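Local structure of acyl-coenzyme A oxidase 1 (Yarrowia lipolytica, 5Y9D) at residues Met168-His173 and Ala202-Ile207; Pro198-Thr203 and Trp269-Asn274; His216-Ala221 and Thr232-Val237. The protein oxidises acyl-CoA esters to trans-2-enoyl-CoAs with FAD, passing the electrons to molecular oxygen to give hydrogen peroxide in peroxisomal fatty acid beta-oxidation. All blocks are in the same frame, centred on the assembly; numbering follows the deposited sequence.

Contact 1: Met168-His173 and Ala202-Ile207; sequences MTELGH and ATKWWI. With FAD (flavin-adenine dinucleotide), chain C.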
# COMPACT_ATOMS: atom_id res chain seq x y z
N MET A 168 -3.07 -14.03 -22.81
CA MET A 168 -1.82 -13.48 -23.27
C MET A 168 -0.66 -13.92 -22.40
O MET A 168 0.29 -14.50 -22.88
CB MET A 168 -1.92 -11.96 -23.25
CG MET A 168 -0.59 -11.26 -23.50
SD MET A 168 -0.79 -9.51 -23.82
CE MET A 168 -1.24 -9.64 -25.54
N THR A 169 -0.76 -13.62 -21.10
CA THR A 169 0.30 -13.81 -20.09
C THR A 169 0.62 -15.26 -19.84
O THR A 169 -0.26 -16.07 -19.81
CB THR A 169 -0.18 -13.20 -18.76
OG1 THR A 169 -0.38 -11.81 -18.96
CG2 THR A 169 0.81 -13.36 -17.64
N GLU A 170 1.90 -15.59 -19.67
CA GLU A 170 2.33 -16.94 -19.30
C GLU A 170 3.07 -16.87 -18.00
O GLU A 170 3.55 -15.82 -17.60
CB GLU A 170 3.25 -17.62 -20.34
CG GLU A 170 3.14 -17.06 -21.69
CD GLU A 170 3.70 -17.95 -22.81
OE1 GLU A 170 4.92 -18.28 -22.72
OE2 GLU A 170 2.91 -18.24 -23.80
N LEU A 171 3.17 -18.00 -17.33
CA LEU A 171 3.93 -18.08 -16.12
C LEU A 171 5.32 -17.44 -16.29
O LEU A 171 5.76 -16.71 -15.43
CB LEU A 171 4.07 -19.53 -15.72
CG LEU A 171 4.67 -19.80 -14.35
CD1 LEU A 171 4.05 -18.99 -13.22
CD2 LEU A 171 4.49 -21.29 -14.08
N GLY A 172 5.99 -17.80 -17.37
CA GLY A 172 7.26 -17.27 -17.80
C GLY A 172 7.38 -15.83 -18.23
O GLY A 172 8.41 -15.25 -18.07
N HIS A 173 6.38 -15.31 -18.91
CA HIS A 173 6.48 -13.98 -19.48
C HIS A 173 5.31 -13.08 -19.23
O HIS A 173 4.20 -13.42 -19.57
CB HIS A 173 6.68 -14.10 -20.97
CG HIS A 173 7.88 -14.88 -21.34
ND1 HIS A 173 9.08 -14.30 -21.64
CD2 HIS A 173 8.08 -16.21 -21.43
CE1 HIS A 173 9.97 -15.23 -21.92
NE2 HIS A 173 9.38 -16.41 -21.79
N ALA A 202 5.37 -21.96 -20.04
CA ALA A 202 4.49 -21.28 -20.95
C ALA A 202 3.02 -21.44 -20.57
O ALA A 202 2.13 -20.98 -21.33
CB ALA A 202 4.73 -21.77 -22.36
N THR A 203 2.74 -22.10 -19.45
CA THR A 203 1.37 -22.16 -18.96
C THR A 203 0.81 -20.70 -19.00
O THR A 203 1.47 -19.77 -18.54
CB THR A 203 1.28 -22.82 -17.56
OG1 THR A 203 1.80 -24.17 -17.58
CG2 THR A 203 -0.17 -22.90 -17.06
N LYS A 204 -0.35 -20.49 -19.63
CA LYS A 204 -1.01 -19.18 -19.60
C LYS A 204 -1.43 -18.98 -18.17
O LYS A 204 -1.77 -19.94 -17.50
CB LYS A 204 -2.25 -19.13 -20.49
CG LYS A 204 -1.98 -19.27 -21.96
CD LYS A 204 -1.19 -18.10 -22.48
CE LYS A 204 -0.80 -18.27 -23.93
NZ LYS A 204 -0.27 -16.96 -24.42
N TRP A 205 -1.36 -17.76 -17.69
CA TRP A 205 -1.37 -17.52 -16.24
C TRP A 205 -2.04 -16.21 -15.89
O TRP A 205 -1.91 -15.23 -16.63
CB TRP A 205 0.03 -17.50 -15.71
CG TRP A 205 0.04 -17.79 -14.29
CD1 TRP A 205 -0.04 -16.90 -13.29
CD2 TRP A 205 0.12 -19.06 -13.69
NE1 TRP A 205 -0.03 -17.54 -12.09
CE2 TRP A 205 0.07 -18.88 -12.31
CE3 TRP A 205 0.21 -20.36 -14.19
CZ2 TRP A 205 0.11 -19.93 -11.41
CZ3 TRP A 205 0.25 -21.42 -13.28
CH2 TRP A 205 0.21 -21.19 -11.91
N TRP A 206 -2.80 -16.22 -14.78
CA TRP A 206 -3.68 -15.13 -14.37
C TRP A 206 -4.88 -14.93 -15.27
O TRP A 206 -5.48 -13.83 -15.26
CB TRP A 206 -2.92 -13.78 -14.30
CG TRP A 206 -1.91 -13.75 -13.25
CD1 TRP A 206 -0.58 -13.54 -13.38
CD2 TRP A 206 -2.16 -13.95 -11.87
NE1 TRP A 206 0.03 -13.61 -12.15
CE2 TRP A 206 -0.94 -13.86 -11.20
CE3 TRP A 206 -3.31 -14.20 -11.13
CZ2 TRP A 206 -0.83 -14.02 -9.85
CZ3 TRP A 206 -3.21 -14.36 -9.78
CH2 TRP A 206 -1.97 -14.27 -9.14
N ILE A 207 -5.22 -15.90 -16.10
CA ILE A 207 -6.23 -15.61 -17.11
C ILE A 207 -7.62 -15.44 -16.47
O ILE A 207 -8.27 -16.41 -16.11
CB ILE A 207 -6.32 -16.70 -18.20
CG1 ILE A 207 -4.94 -17.02 -18.80
CG2 ILE A 207 -7.33 -16.28 -19.27
CD1 ILE A 207 -4.10 -15.82 -19.18
PA FAD C . 7.55 -9.29 -15.34
O1A FAD C . 8.09 -10.63 -15.09
O2A FAD C . 7.55 -8.70 -16.68
O5B FAD C . 8.30 -8.29 -14.39
C5B FAD C . 8.73 -8.60 -13.07
C4B FAD C . 9.42 -7.40 -12.46
O4B FAD C . 10.61 -7.11 -13.16
C3B FAD C . 8.57 -6.16 -12.55
O3B FAD C . 8.66 -5.44 -11.34
C2B FAD C . 9.19 -5.32 -13.63
O2B FAD C . 9.07 -3.96 -13.30
C1B FAD C . 10.63 -5.77 -13.63
N9A FAD C . 11.14 -5.72 -15.00
C8A FAD C . 10.72 -6.45 -16.02
N7A FAD C . 11.39 -6.14 -17.14
C5A FAD C . 12.26 -5.18 -16.83
C6A FAD C . 13.28 -4.39 -17.54
N6A FAD C . 13.52 -4.57 -18.85
N1A FAD C . 13.97 -3.49 -16.85
C2A FAD C . 13.75 -3.30 -15.56
N3A FAD C . 12.85 -3.97 -14.85
C4A FAD C . 12.08 -4.91 -15.42
N1 FAD C . -2.87 -11.40 -18.15
C2 FAD C . -3.68 -11.70 -19.15
O2 FAD C . -3.19 -11.90 -20.26
N3 FAD C . -4.99 -11.81 -19.01
C4 FAD C . -5.59 -11.61 -17.86
O4 FAD C . -6.80 -11.71 -17.74
C4X FAD C . -4.78 -11.26 -16.70
N5 FAD C . -5.32 -11.04 -15.51
C5X FAD C . -4.55 -10.74 -14.48
C6 FAD C . -5.15 -10.55 -13.26
C7 FAD C . -4.40 -10.25 -12.18
C7M FAD C . -5.09 -10.02 -10.87
C8 FAD C . -2.93 -10.12 -12.32
C8M FAD C . -2.05 -9.78 -11.16
C9 FAD C . -2.33 -10.31 -13.54
C9A FAD C . -3.09 -10.63 -14.62
N10 FAD C . -2.50 -10.84 -15.86
C10 FAD C . -3.33 -11.16 -16.92
C1' FAD C . -1.06 -10.74 -16.06
C2' FAD C . -0.53 -9.33 -15.88
O2' FAD C . -0.76 -8.57 -17.05
C3' FAD C . 0.94 -9.39 -15.59
O3' FAD C . 1.08 -9.49 -14.18
C4' FAD C . 1.70 -8.16 -16.01
O4' FAD C . 1.78 -8.09 -17.42
C5' FAD C . 3.09 -8.16 -15.41
O5' FAD C . 3.84 -9.21 -15.97
P FAD C . 4.87 -10.09 -15.17
O1P FAD C . 4.33 -10.47 -13.88
O2P FAD C . 5.28 -11.11 -16.13
O3P FAD C . 6.07 -9.15 -14.81

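Contact 2: Pro198-Thr203 and Trp269-Asn274; sequences PHIGAT and WIQFTN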
# COMPACT_ATOMS: atom_id res chain seq x y z
N PRO A 198 4.82 -25.78 -24.67
CA PRO A 198 5.93 -26.72 -24.68
C PRO A 198 6.42 -27.17 -23.27
O PRO A 198 6.86 -28.31 -23.11
CB PRO A 198 7.00 -25.98 -25.46
CG PRO A 198 6.71 -24.54 -25.26
CD PRO A 198 5.23 -24.42 -25.08
N HIS A 199 6.32 -26.30 -22.26
CA HIS A 199 6.59 -26.73 -20.87
C HIS A 199 5.74 -25.92 -19.90
O HIS A 199 5.02 -25.02 -20.29
CB HIS A 199 8.04 -26.51 -20.56
CG HIS A 199 8.46 -25.12 -20.82
ND1 HIS A 199 8.92 -24.71 -22.05
CD2 HIS A 199 8.42 -24.01 -20.06
CE1 HIS A 199 9.20 -23.43 -22.01
NE2 HIS A 199 8.89 -22.98 -20.82
N ILE A 200 5.84 -26.23 -18.61
CA ILE A 200 5.00 -25.59 -17.61
C ILE A 200 5.20 -24.06 -17.58
O ILE A 200 4.31 -23.32 -17.18
CB ILE A 200 5.20 -26.18 -16.19
CG1 ILE A 200 5.18 -27.71 -16.15
CG2 ILE A 200 4.11 -25.67 -15.25
CD1 ILE A 200 4.10 -28.33 -16.96
N GLY A 201 6.37 -23.60 -17.96
CA GLY A 201 6.70 -22.15 -18.04
C GLY A 201 5.88 -21.31 -19.00
O GLY A 201 5.69 -20.09 -18.82
N ALA A 202 5.37 -21.96 -20.04
CA ALA A 202 4.49 -21.28 -20.95
C ALA A 202 3.02 -21.44 -20.57
O ALA A 202 2.13 -20.98 -21.33
CB ALA A 202 4.73 -21.77 -22.36
N THR A 203 2.74 -22.10 -19.45
CA THR A 203 1.37 -22.16 -18.96
C THR A 203 0.81 -20.70 -19.00
O THR A 203 1.47 -19.77 -18.54
CB THR A 203 1.28 -22.82 -17.56
OG1 THR A 203 1.80 -24.17 -17.58
CG2 THR A 203 -0.17 -22.90 -17.06
N TRP A 269 -5.28 -20.91 -14.93
CA TRP A 269 -4.15 -21.22 -15.78
C TRP A 269 -4.63 -22.20 -16.85
O TRP A 269 -5.62 -22.92 -16.63
CB TRP A 269 -3.02 -21.77 -14.94
CG TRP A 269 -3.33 -22.97 -14.16
CD1 TRP A 269 -3.59 -23.02 -12.84
CD2 TRP A 269 -3.37 -24.32 -14.63
NE1 TRP A 269 -3.80 -24.31 -12.43
CE2 TRP A 269 -3.68 -25.14 -13.51
CE3 TRP A 269 -3.19 -24.93 -15.89
CZ2 TRP A 269 -3.83 -26.56 -13.60
CZ3 TRP A 269 -3.29 -26.34 -15.99
CH2 TRP A 269 -3.62 -27.14 -14.84
N ILE A 270 -3.97 -22.17 -18.02
CA ILE A 270 -4.35 -22.90 -19.21
C ILE A 270 -3.09 -23.51 -19.80
O ILE A 270 -2.09 -22.81 -20.01
CB ILE A 270 -4.91 -22.00 -20.32
CG1 ILE A 270 -5.85 -20.92 -19.79
CG2 ILE A 270 -5.66 -22.84 -21.37
CD1 ILE A 270 -6.44 -20.08 -20.91
N GLN A 271 -3.14 -24.81 -20.08
CA GLN A 271 -2.10 -25.49 -20.85
C GLN A 271 -2.77 -26.09 -22.09
O GLN A 271 -3.87 -26.61 -22.01
CB GLN A 271 -1.46 -26.58 -20.02
CG GLN A 271 -0.73 -26.02 -18.79
CD GLN A 271 -0.27 -27.12 -17.88
OE1 GLN A 271 -0.85 -28.19 -17.90
NE2 GLN A 271 0.76 -26.87 -17.08
N PHE A 272 -2.11 -25.94 -23.24
CA PHE A 272 -2.54 -26.57 -24.49
C PHE A 272 -1.57 -27.69 -24.91
O PHE A 272 -0.36 -27.49 -24.94
CB PHE A 272 -2.61 -25.50 -25.59
CG PHE A 272 -3.53 -24.35 -25.29
CD1 PHE A 272 -4.90 -24.49 -25.39
CD2 PHE A 272 -3.02 -23.10 -24.98
CE1 PHE A 272 -5.77 -23.41 -25.15
CE2 PHE A 272 -3.86 -22.02 -24.75
CZ PHE A 272 -5.25 -22.17 -24.84
N THR A 273 -2.11 -28.87 -25.21
CA THR A 273 -1.35 -29.99 -25.78
C THR A 273 -1.92 -30.42 -27.15
O THR A 273 -2.93 -31.11 -27.19
CB THR A 273 -1.34 -31.25 -24.88
OG1 THR A 273 -0.66 -30.98 -23.66
CG2 THR A 273 -0.55 -32.36 -25.55
N ASN A 274 -1.25 -30.01 -28.24
CA ASN A 274 -1.66 -30.28 -29.66
C ASN A 274 -3.12 -30.06 -29.87
O ASN A 274 -3.86 -30.98 -30.25
CB ASN A 274 -1.25 -31.67 -30.20
CG ASN A 274 0.26 -31.80 -30.41
OD1 ASN A 274 0.71 -31.98 -31.54
ND2 ASN A 274 1.06 -31.70 -29.30

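Contact 3: His216-Ala221 and Thr232-Val237; sequences HCVCFA and TRNFVV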
# COMPACT_ATOMS: atom_id res chain seq x y z
N HIS A 216 -14.51 -19.72 -24.58
CA HIS A 216 -13.59 -19.44 -25.66
C HIS A 216 -12.53 -18.57 -25.09
O HIS A 216 -12.77 -17.91 -24.07
CB HIS A 216 -14.31 -18.72 -26.78
CG HIS A 216 -15.15 -19.62 -27.60
ND1 HIS A 216 -16.35 -20.14 -27.14
CD2 HIS A 216 -14.97 -20.13 -28.83
CE1 HIS A 216 -16.87 -20.93 -28.07
NE2 HIS A 216 -16.04 -20.94 -29.10
N CYS A 217 -11.36 -18.59 -25.71
CA CYS A 217 -10.30 -17.64 -25.37
C CYS A 217 -9.72 -17.01 -26.64
O CYS A 217 -9.88 -17.56 -27.75
CB CYS A 217 -9.20 -18.34 -24.57
SG CYS A 217 -7.75 -18.94 -25.48
N VAL A 218 -9.09 -15.85 -26.48
CA VAL A 218 -8.17 -15.35 -27.47
C VAL A 218 -6.82 -15.61 -26.92
O VAL A 218 -6.52 -15.21 -25.82
CB VAL A 218 -8.29 -13.84 -27.68
CG1 VAL A 218 -7.17 -13.34 -28.58
CG2 VAL A 218 -9.61 -13.52 -28.32
N CYS A 219 -5.98 -16.29 -27.67
CA CYS A 219 -4.74 -16.79 -27.11
C CYS A 219 -3.56 -16.27 -27.93
O CYS A 219 -3.60 -16.31 -29.14
CB CYS A 219 -4.80 -18.31 -27.10
SG CYS A 219 -3.20 -19.14 -27.10
N PHE A 220 -2.54 -15.73 -27.27
CA PHE A 220 -1.41 -15.16 -28.00
C PHE A 220 -0.29 -16.21 -28.06
O PHE A 220 0.02 -16.82 -27.06
CB PHE A 220 -0.92 -13.87 -27.37
CG PHE A 220 -1.88 -12.73 -27.48
CD1 PHE A 220 -3.04 -12.70 -26.70
CD2 PHE A 220 -1.63 -11.68 -28.35
CE1 PHE A 220 -3.94 -11.64 -26.80
CE2 PHE A 220 -2.52 -10.63 -28.45
CZ PHE A 220 -3.68 -10.60 -27.66
N ALA A 221 0.31 -16.39 -29.24
CA ALA A 221 1.30 -17.44 -29.45
C ALA A 221 2.22 -17.12 -30.62
O ALA A 221 1.88 -16.32 -31.51
CB ALA A 221 0.59 -18.76 -29.71
N THR A 232 4.51 -13.02 -32.51
CA THR A 232 3.31 -13.19 -31.71
C THR A 232 2.04 -12.74 -32.41
O THR A 232 1.91 -11.62 -32.83
CB THR A 232 3.46 -12.41 -30.40
OG1 THR A 232 4.61 -12.87 -29.71
CG2 THR A 232 2.25 -12.60 -29.53
N ARG A 233 1.09 -13.65 -32.46
CA ARG A 233 -0.12 -13.53 -33.24
C ARG A 233 -1.34 -13.91 -32.39
O ARG A 233 -1.20 -14.37 -31.28
CB ARG A 233 -0.01 -14.40 -34.48
CG ARG A 233 0.27 -13.67 -35.77
CD ARG A 233 0.90 -12.30 -35.61
NE ARG A 233 1.91 -12.07 -36.62
CZ ARG A 233 2.90 -11.19 -36.51
NH1 ARG A 233 3.01 -10.44 -35.44
NH2 ARG A 233 3.77 -11.06 -37.49
N ASN A 234 -2.53 -13.66 -32.91
CA ASN A 234 -3.79 -13.81 -32.20
C ASN A 234 -4.66 -14.97 -32.66
O ASN A 234 -5.01 -15.00 -33.81
CB ASN A 234 -4.60 -12.56 -32.47
CG ASN A 234 -4.56 -11.60 -31.33
OD1 ASN A 234 -4.16 -11.95 -30.25
ND2 ASN A 234 -4.98 -10.38 -31.57
N PHE A 235 -5.08 -15.87 -31.79
CA PHE A 235 -5.98 -16.95 -32.25
C PHE A 235 -7.14 -17.13 -31.30
O PHE A 235 -6.97 -17.01 -30.10
CB PHE A 235 -5.22 -18.27 -32.39
CG PHE A 235 -3.85 -18.12 -33.02
CD1 PHE A 235 -2.80 -17.58 -32.31
CD2 PHE A 235 -3.63 -18.53 -34.33
CE1 PHE A 235 -1.54 -17.42 -32.90
CE2 PHE A 235 -2.38 -18.39 -34.94
CZ PHE A 235 -1.33 -17.83 -34.22
N VAL A 236 -8.32 -17.41 -31.83
CA VAL A 236 -9.43 -17.85 -31.02
C VAL A 236 -9.35 -19.36 -30.82
O VAL A 236 -9.35 -20.13 -31.80
CB VAL A 236 -10.79 -17.55 -31.65
CG1 VAL A 236 -11.91 -18.07 -30.74
CG2 VAL A 236 -10.94 -16.06 -31.91
N VAL A 237 -9.35 -19.79 -29.56
CA VAL A 237 -9.30 -21.20 -29.22
C VAL A 237 -10.48 -21.50 -28.30
O VAL A 237 -10.60 -20.89 -27.24
CB VAL A 237 -7.95 -21.56 -28.52
CG1 VAL A 237 -7.79 -23.07 -28.37
CG2 VAL A 237 -6.76 -20.96 -29.26

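Contact 1: Met168-His173 and Ala202-Ile207
Glu170 and Lys204 form a single beta bridge, their CA atoms 4.0 Å apart, where the loop Met168-His173 runs against Ala202-Ile207. Two backbone bonds frame it: Trp205 N donates to Thr169 O at 2.9 Å, and Leu171 N reaches Thr203 O at 2.7 Å. Lys204, its chain bent at chi2 (-65°), sets NZ 3.0 Å from Met168 O, above the plane of that carbonyl. The same NZ makes a long, weak salt bridge to Glu170 OE2 and is held further by Phe220 O and Ala167 O, so a long side chain suits this buried charge. Glu181 N and Thr182 OG1 hold the Glu170 carboxylate in turn. Leu171 lays CD1 over one face of Trp205, 4.1 Å from the centroid of its six-membered ring, a CH-pi contact. Thr169, with OG1 beside its own backbone N (chi1 -62°), offers two donors to the flavin: OG1 to FAD N1 at 2.7 Å and N to FAD O2 at 3.1 Å. Trp206 places one ring face against the C8-C9 side of the flavin and the other on Trp205 CD1. Met168, Thr169 and Trp206 line the flavin site of the acyl-CoA dehydrogenase middle domain, which residues of the second subunit such as Arg337 complete.

Contact 2: Pro198-Thr203 and Trp269-Asn274
Thr203 and Gln271 cross at a slant, the amide of the glutamine pointing one N-H at the threonine hydroxyl. Gln271 NE2 donates to Thr203 OG1 at 2.9 Å, with 165° at the hydrogen, and the oxygen lies almost in the amide plane, so this N-H is aimed squarely. The glutamine gets there with CG beside its own backbone N (chi1 -63°) and the rest of the chain extended, which carries the amide from the strand to the hydroxyl. Thr203 OG1 is gripped on both counts, because it also gives its own hydrogen to Ile200 O at 2.7 Å. That carbonyl accepts Thr203 N as well, at 3.0 Å and from the same face of its plane, which ties the threonine to the short 3-10 turn Ile200-Ala202. The methyl CG2 of Thr203, anti to the backbone N, lies 3.7 Å from Trp269 CB, near Trp269 CE3 and Gln271 CG, with the carbonyl oxygen of Ile270 also close. A beta-branched residue carrying both a hydroxyl and a methyl therefore serves both neighbours at once. Replacing it by a valine would probably keep much of the methyl packing but leave the Gln271 amide without its acceptor, free to turn, and Ile200 O without one of its two donors. Ile200 adds a greasy flank, its CD1 3.6 Å from Gln271 NE2. Farther out, Phe670 of the second subunit packs on Gln271 and meets the Trp269 ring edge-to-face, while Trp205 lies against the Trp269 ring at a shallow angle. The whole is a turn docked, through side chains, on the central strand of the three-stranded antiparallel sheet 204-207, 268-272, 251-255 within the middle domain, at the subunit interface.

Contact 3: His216-Ala221 and Thr232-Val237
Cys217 and Val237 open a run of paired backbone bonds between two antiparallel strands whose directions differ by 153°. Cys217 N gives its hydrogen to Val237 O at 2.9 Å, and Val237 N answers to Cys217 O, also at 2.9 Å. The next such pair is Cys219 with Phe235, where Cys219 N to Phe235 O is 2.7 Å and Phe235 N to Cys219 O is 3.1 Å. Ala221 and Arg233 close the series, Arg233 N donating to Ala221 O at 2.9 Å and Ala221 N to Arg233 O at 3.2 Å. Between them stand the non-hydrogen-bonded pairs Val218-Val236 and Phe220-Asn234. There the backbone of Val218 bonds Cys165 and Ala167, that of Phe220 bonds Ala167, and that of Asn234 bonds Leu283, while Phe220 O also accepts Lys204 NZ. Two polar side chains find carbonyls of their own: Arg233 bends so that NH1 reaches Thr232 O, and Thr232 OG1 bonds Leu177 O. The face bearing Cys217, Cys219, Ala221, Phe235 and Val237 is largely apolar, with Arg233 at its end; Cys219 CB lies 3.9 Å from Val237 CG2. Small cysteines and a branched valine pack here at ordinary van der Waals distance, covered by Phe272 of strand 268-272, and Phe235 turns its ring edge to Cys219 O and Ala221 O. The arrangement is a beta hairpin, strands 216-225 and 228-238, in the mixed sheet of the acyl-CoA dehydrogenase middle domain.

Overall arrangement
All three contacts lie in the middle domain, on the same side of the chain's centre. Contacts 1 and 2 have centres about 9 Å apart, share Ala202 and Thr203, and meet on neighbouring strands 204-207 and 268-272 of the antiparallel sheet. The centre of contact 3 is about 12 Å from that of contact 1 and 13 Å from that of contact 2. It follows contact 1 along the chain and is nested in the loop that contact 2 closes. Phe272 packs on Cys217, Cys219 and Val237, and Lys204 NZ bonds Phe220 O, so side chains of the two sheets pack together beside the flavin site; contacts 1 and 2 also touch the second subunit.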